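Local structure of carboxylesterase (Uncultured bacterium, 5GMX) at residues A[5-10]-A[46-51]; A[19-24]-A[377-382]. The protein hydrolyses carboxylic esters as a family VIII carboxylesterase related to the serine beta-lactamases, and also shows hydrolytic activity toward oxyimino cephalosporins. All blocks are in the same frame, centred on the assembly; numbering follows the deposited sequence.

Contact 1 of 2, residues A[5-10]-A[46-51]; sequences IEIQGI and VDLWGG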
loop_
_atom_site.group_PDB
_atom_site.type_symbol
_atom_site.label_atom_id
_atom_site.label_comp_id
_atom_site.label_asym_id
_atom_site.label_seq_id
_atom_site.Cartn_x
_atom_site.Cartn_y
_atom_site.Cartn_z
ATOM N N ILE A 5 -4.007 -8.082 27.337
ATOM C CA ILE A 5 -3.508 -6.712 27.402
ATOM C C ILE A 5 -4.659 -5.718 27.285
ATOM O O ILE A 5 -5.713 -6.044 26.735
ATOM C CB ILE A 5 -2.478 -6.463 26.310
ATOM N N GLU A 6 -4.452 -4.508 27.794
ATOM C CA GLU A 6 -5.481 -3.470 27.746
ATOM C C GLU A 6 -5.380 -2.591 26.491
ATOM O O GLU A 6 -4.327 -2.039 26.183
ATOM C CB GLU A 6 -5.415 -2.599 29.002
ATOM C CG GLU A 6 -6.436 -1.462 29.045
ATOM C CD GLU A 6 -7.877 -1.949 29.152
ATOM O OE1 GLU A 6 -8.088 -3.157 29.396
ATOM O OE2 GLU A 6 -8.804 -1.118 29.000
ATOM N N ILE A 7 -6.494 -2.464 25.780
ATOM C CA ILE A 7 -6.564 -1.670 24.557
ATOM C C ILE A 7 -6.520 -0.168 24.850
ATOM O O ILE A 7 -7.266 0.337 25.698
ATOM C CB ILE A 7 -7.855 -2.003 23.770
ATOM C CG1 ILE A 7 -7.870 -3.483 23.399
ATOM C CG2 ILE A 7 -7.983 -1.152 22.524
ATOM C CD1 ILE A 7 -6.630 -3.926 22.667
ATOM N N GLN A 8 -5.624 0.529 24.151
ATOM C CA GLN A 8 -5.472 1.976 24.272
ATOM C C GLN A 8 -6.122 2.697 23.094
ATOM O O GLN A 8 -6.230 2.142 21.991
ATOM C CB GLN A 8 -3.994 2.359 24.321
ATOM C CG GLN A 8 -3.157 1.649 25.360
ATOM C CD GLN A 8 -3.397 2.184 26.742
ATOM O OE1 GLN A 8 -3.057 3.329 27.035
ATOM N NE2 GLN A 8 -3.984 1.365 27.609
ATOM N N GLY A 9 -6.508 3.949 23.311
ATOM C CA GLY A 9 -7.001 4.778 22.226
ATOM C C GLY A 9 -8.406 5.287 22.434
ATOM O O GLY A 9 -8.890 5.336 23.563
ATOM N N ILE A 10 -9.044 5.710 21.346
ATOM C CA ILE A 10 -10.382 6.285 21.410
ATOM C C ILE A 10 -11.296 5.581 20.422
ATOM O O ILE A 10 -10.905 5.289 19.294
ATOM C CB ILE A 10 -10.354 7.824 21.123
ATOM C CG1 ILE A 10 -9.458 8.543 22.146
ATOM C CG2 ILE A 10 -11.766 8.413 21.136
ATOM C CD1 ILE A 10 -9.143 10.007 21.829
ATOM N N VAL A 46 -12.557 5.667 15.052
ATOM C CA VAL A 46 -11.883 4.629 15.828
ATOM C C VAL A 46 -10.371 4.764 15.644
ATOM O O VAL A 46 -9.879 4.889 14.523
ATOM C CB VAL A 46 -12.320 3.207 15.432
ATOM C CG1 VAL A 46 -11.642 2.181 16.330
ATOM C CG2 VAL A 46 -13.830 3.063 15.512
ATOM N N ASP A 47 -9.646 4.752 16.754
ATOM C CA ASP A 47 -8.202 4.917 16.757
ATOM C C ASP A 47 -7.652 4.131 17.946
ATOM O O ASP A 47 -7.616 4.633 19.065
ATOM C CB ASP A 47 -7.841 6.406 16.838
ATOM C CG ASP A 47 -6.336 6.659 16.881
ATOM O OD1 ASP A 47 -5.548 5.706 16.691
ATOM O OD2 ASP A 47 -5.938 7.831 17.082
ATOM N N LEU A 48 -7.238 2.895 17.689
ATOM C CA LEU A 48 -6.888 1.954 18.741
ATOM C C LEU A 48 -5.505 1.344 18.546
ATOM O O LEU A 48 -5.022 1.210 17.422
ATOM C CB LEU A 48 -7.923 0.827 18.807
ATOM C CG LEU A 48 -9.380 1.208 19.078
ATOM C CD1 LEU A 48 -10.260 -0.010 18.888
ATOM C CD2 LEU A 48 -9.568 1.818 20.474
ATOM N N TRP A 49 -4.872 0.971 19.649
ATOM C CA TRP A 49 -3.651 0.174 19.573
ATOM C C TRP A 49 -3.527 -0.666 20.832
ATOM O O TRP A 49 -4.325 -0.523 21.764
ATOM C CB TRP A 49 -2.411 1.056 19.363
ATOM C CG TRP A 49 -2.143 2.026 20.472
ATOM C CD1 TRP A 49 -1.303 1.852 21.546
ATOM C CD2 TRP A 49 -2.735 3.319 20.631
ATOM N NE1 TRP A 49 -1.334 2.967 22.355
ATOM C CE2 TRP A 49 -2.207 3.880 21.819
ATOM C CE3 TRP A 49 -3.653 4.063 19.879
ATOM C CZ2 TRP A 49 -2.576 5.150 22.276
ATOM C CZ3 TRP A 49 -4.020 5.331 20.335
ATOM C CH2 TRP A 49 -3.484 5.857 21.524
ATOM N N GLY A 50 -2.550 -1.562 20.845
ATOM C CA GLY A 50 -2.339 -2.417 21.994
ATOM C C GLY A 50 -1.169 -3.361 21.825
ATOM O O GLY A 50 -0.603 -3.482 20.731
ATOM N N GLY A 51 -0.804 -4.026 22.915
ATOM C CA GLY A 51 0.255 -5.014 22.897
ATOM C C GLY A 51 1.638 -4.407 22.926
ATOM O O GLY A 51 1.840 -3.313 23.455
HETATM O O HOH W 1 -1.637 -2.775 25.296
#
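At one edge of the large antiparallel sheet, Gln8 and Ile10 of the N-terminal segment pair with Trp49 and Asp47 of strand 43-51, which makes 5-10 the lead-in to the outermost strand. The pairing is antiparallel in register: Gln8 with Trp49 and Ile10 with Asp47 are hydrogen-bonded pairs, and Gly9 with Leu48 between them is a non-hydrogen-bonded one. Four backbone bonds of nearly the same length hold it, among them Gln8 N to Trp49 O at 2.9 Å and Ile10 N to Asp47 O at 2.9 Å. Two residues beyond Gln8 and Trp49, at the next hydrogen-bonding position, a water bridges the segments: it donates to Glu6 O (2.9 Å) and accepts from Gly51 N (2.8 Å).

Gln8, Ile10, Asp47 and Trp49 occupy one face of the sheet. With chi1 at 62°, CG of Trp49 sits between its backbone N and carbonyl carbon, and the indole leans over the neighbouring segment. CB of Gln8 rides over the five-membered ring of Trp49, 3.6 Å from the centroid, in a CH-pi contact. The six-membered end of the same indole reaches the backbone at Gly9, where CZ3 of Trp49 comes 3.6 Å from Gly9 CA. Here the chain turns a corner, and at phi 121° and psi -161° a CB would jam against Gln8 O and run into Asp47 O, so glycine fits. Asp47 has its carboxylate engaged in a salt bridge with Arg273. Away from that face, CG2 of Ile7 meets CD2 of Leu48 at 3.9 Å, and Ile7 also packs on helix 16-27. The N and O of the four bonded residues thus satisfy one another, water joins Glu6 O to Gly51 N, and Ile7 and Leu48 turn toward the helix layer.

Contact 2 of 2, residues A[19-24]-A[377-382]; sequences RDAFAA and VRLIEA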
loop_
_atom_site.group_PDB
_atom_site.type_symbol
_atom_site.label_atom_id
_atom_site.label_comp_id
_atom_site.label_asym_id
_atom_site.label_seq_id
_atom_site.Cartn_x
_atom_site.Cartn_y
_atom_site.Cartn_z
ATOM N N ARG A 19 -14.077 -2.158 18.715
ATOM C CA ARG A 19 -13.101 -2.171 19.795
ATOM C C ARG A 19 -12.977 -3.586 20.343
ATOM O O ARG A 19 -11.863 -4.123 20.463
ATOM C CB ARG A 19 -13.503 -1.208 20.912
ATOM C CG ARG A 19 -12.469 -1.103 22.025
ATOM C CD ARG A 19 -12.937 -0.180 23.135
ATOM N NE ARG A 19 -11.889 0.074 24.119
ATOM C CZ ARG A 19 -11.425 -0.830 24.981
ATOM N NH1 ARG A 19 -11.909 -2.070 24.990
ATOM N NH2 ARG A 19 -10.467 -0.493 25.835
ATOM N N ASP A 20 -14.132 -4.207 20.592
ATOM C CA ASP A 20 -14.167 -5.568 21.109
ATOM C C ASP A 20 -13.440 -6.520 20.169
ATOM O O ASP A 20 -12.572 -7.283 20.609
ATOM C CB ASP A 20 -15.612 -6.027 21.337
ATOM C CG ASP A 20 -16.322 -5.216 22.426
ATOM O OD1 ASP A 20 -15.627 -4.602 23.269
ATOM O OD2 ASP A 20 -17.574 -5.196 22.446
ATOM N N ALA A 21 -13.739 -6.428 18.873
ATOM C CA ALA A 21 -13.095 -7.320 17.913
ATOM C C ALA A 21 -11.583 -7.125 17.990
ATOM O O ALA A 21 -10.829 -8.102 18.052
ATOM C CB ALA A 21 -13.604 -7.075 16.513
ATOM N N PHE A 22 -11.149 -5.865 18.057
ATOM C CA PHE A 22 -9.722 -5.579 18.118
ATOM C C PHE A 22 -9.137 -6.307 19.335
ATOM O O PHE A 22 -8.183 -7.095 19.207
ATOM C CB PHE A 22 -9.479 -4.065 18.181
ATOM C CG PHE A 22 -8.031 -3.665 18.034
ATOM C CD1 PHE A 22 -7.352 -3.904 16.852
ATOM C CD2 PHE A 22 -7.367 -3.017 19.059
ATOM C CE1 PHE A 22 -6.026 -3.531 16.706
ATOM C CE2 PHE A 22 -6.037 -2.647 18.920
ATOM C CZ PHE A 22 -5.367 -2.901 17.745
ATOM N N ALA A 23 -9.777 -6.114 20.490
ATOM C CA ALA A 23 -9.285 -6.689 21.740
ATOM C C ALA A 23 -9.291 -8.200 21.634
ATOM O O ALA A 23 -8.379 -8.870 22.130
ATOM C CB ALA A 23 -10.137 -6.231 22.926
ATOM N N ALA A 24 -10.310 -8.726 20.956
ATOM C CA ALA A 24 -10.480 -10.166 20.854
ATOM C C ALA A 24 -9.266 -10.792 20.178
ATOM O O ALA A 24 -8.813 -11.861 20.592
ATOM C CB ALA A 24 -11.753 -10.508 20.099
ATOM N N VAL A 377 -10.602 -9.923 8.854
ATOM C CA VAL A 377 -11.971 -10.357 8.598
ATOM C C VAL A 377 -12.876 -10.007 9.775
ATOM O O VAL A 377 -13.974 -9.471 9.593
ATOM C CB VAL A 377 -12.045 -11.867 8.332
ATOM C CG1 VAL A 377 -13.490 -12.308 8.187
ATOM C CG2 VAL A 377 -11.233 -12.228 7.088
ATOM N N ARG A 378 -12.381 -10.286 10.979
ATOM C CA ARG A 378 -13.108 -10.003 12.211
ATOM C C ARG A 378 -13.376 -8.514 12.376
ATOM O O ARG A 378 -14.502 -8.097 12.716
ATOM C CB ARG A 378 -12.323 -10.525 13.418
ATOM C CG ARG A 378 -13.088 -10.494 14.723
ATOM C CD ARG A 378 -12.275 -11.136 15.845
ATOM N NE ARG A 378 -13.127 -11.787 16.839
ATOM C CZ ARG A 378 -12.704 -12.723 17.686
ATOM N NH1 ARG A 378 -11.438 -13.121 17.656
ATOM N NH2 ARG A 378 -13.545 -13.265 18.560
ATOM N N LEU A 379 -12.331 -7.716 12.165
ATOM C CA LEU A 379 -12.470 -6.266 12.295
ATOM C C LEU A 379 -13.460 -5.683 11.294
ATOM O O LEU A 379 -14.239 -4.775 11.633
ATOM C CB LEU A 379 -11.111 -5.595 12.134
ATOM C CG LEU A 379 -10.151 -5.880 13.283
ATOM C CD1 LEU A 379 -8.734 -5.512 12.876
ATOM C CD2 LEU A 379 -10.576 -5.108 14.523
ATOM N N ILE A 380 -13.392 -6.174 10.055
ATOM C CA ILE A 380 -14.281 -5.733 8.982
ATOM C C ILE A 380 -15.738 -6.090 9.284
ATOM O O ILE A 380 -16.651 -5.254 9.126
ATOM C CB ILE A 380 -13.876 -6.349 7.617
ATOM C CG1 ILE A 380 -12.564 -5.738 7.114
ATOM C CG2 ILE A 380 -14.949 -6.110 6.580
ATOM C CD1 ILE A 380 -11.935 -6.493 5.949
ATOM N N GLU A 381 -15.965 -7.321 9.733
ATOM C CA GLU A 381 -17.328 -7.722 10.056
ATOM C C GLU A 381 -17.887 -6.850 11.189
ATOM O O GLU A 381 -19.025 -6.342 11.109
ATOM C CB GLU A 381 -17.393 -9.205 10.438
ATOM C CG GLU A 381 -18.805 -9.783 10.297
ATOM C CD GLU A 381 -19.047 -11.025 11.142
ATOM O OE1 GLU A 381 -18.183 -11.930 11.135
ATOM O OE2 GLU A 381 -20.112 -11.102 11.801
ATOM N N ALA A 382 -17.075 -6.648 12.225
ATOM C CA ALA A 382 -17.506 -5.821 13.353
ATOM C C ALA A 382 -17.852 -4.418 12.884
ATOM O O ALA A 382 -18.882 -3.871 13.254
ATOM C CB ALA A 382 -16.438 -5.774 14.424
#
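NH1 of Arg378 makes a salt bridge with Asp28 OD2, and the guanidinium that carries it lies with one face against the methyl of Ala24. CB of Ala24 stands over the centre of that flat group, 3.4 Å from Arg378 CZ, so the contact between the two segments is by van der Waals packing and the charge is answered by the aspartate. CG of Arg378 is anti to the backbone N (chi1 -170°), which carries the chain out toward helix 16-27, and a bend at chi3 brings the head across Ala24.

Next along the interface comes Ala21, whose CB points toward helix 374-385. It is touched by CG of Arg378 at 3.9 Å and by CB of Ala382 at 3.8 Å, with CD2 of Leu379 slightly farther off. Leu379 sends this same methyl in alongside the backbone of Phe22, 3.7 Å from Phe22 N and 4.0 Å from Phe22 CB. It also lies at the edge of the phenyl ring, near the ring plane. The ring itself turns away toward strand 33-40 and meets Phe26 edge-to-face, while Leu379 packs on Phe36 and Tyr361 of the sheet.

With alanine methyls at the centre of the interface, the axes of the two segments approach to 8.8 Å, and no hydrogen bond joins them. The two segments run antiparallel, with 167° between their directions, a pairing of N-terminal and C-terminal helices side by side on one face of the antiparallel sheet that is typical of the alpha/beta domain of the serine beta-lactamase fold.

From the N terminus the segments come in the order 5-10, 19-24, 46-51, 377-382, so the two loops cross. Contact 1 closes a short one, holding helix 16-27 and strand 33-40, and adds the N-terminal edge to the sheet. Contact 2 closes nearly the whole chain, bringing the C-terminal helix back beside the first one. Their centres lie about 12 Å apart and helix 16-27 is the common element: CB of Ala23 sits 3.6 Å from CG1 of Ile7, and CD1 of Leu48 lies 3.7 Å from CA of Arg19. Helix 16-27 is therefore packed against the N-terminal strand edge on one side and helix 374-385 on another.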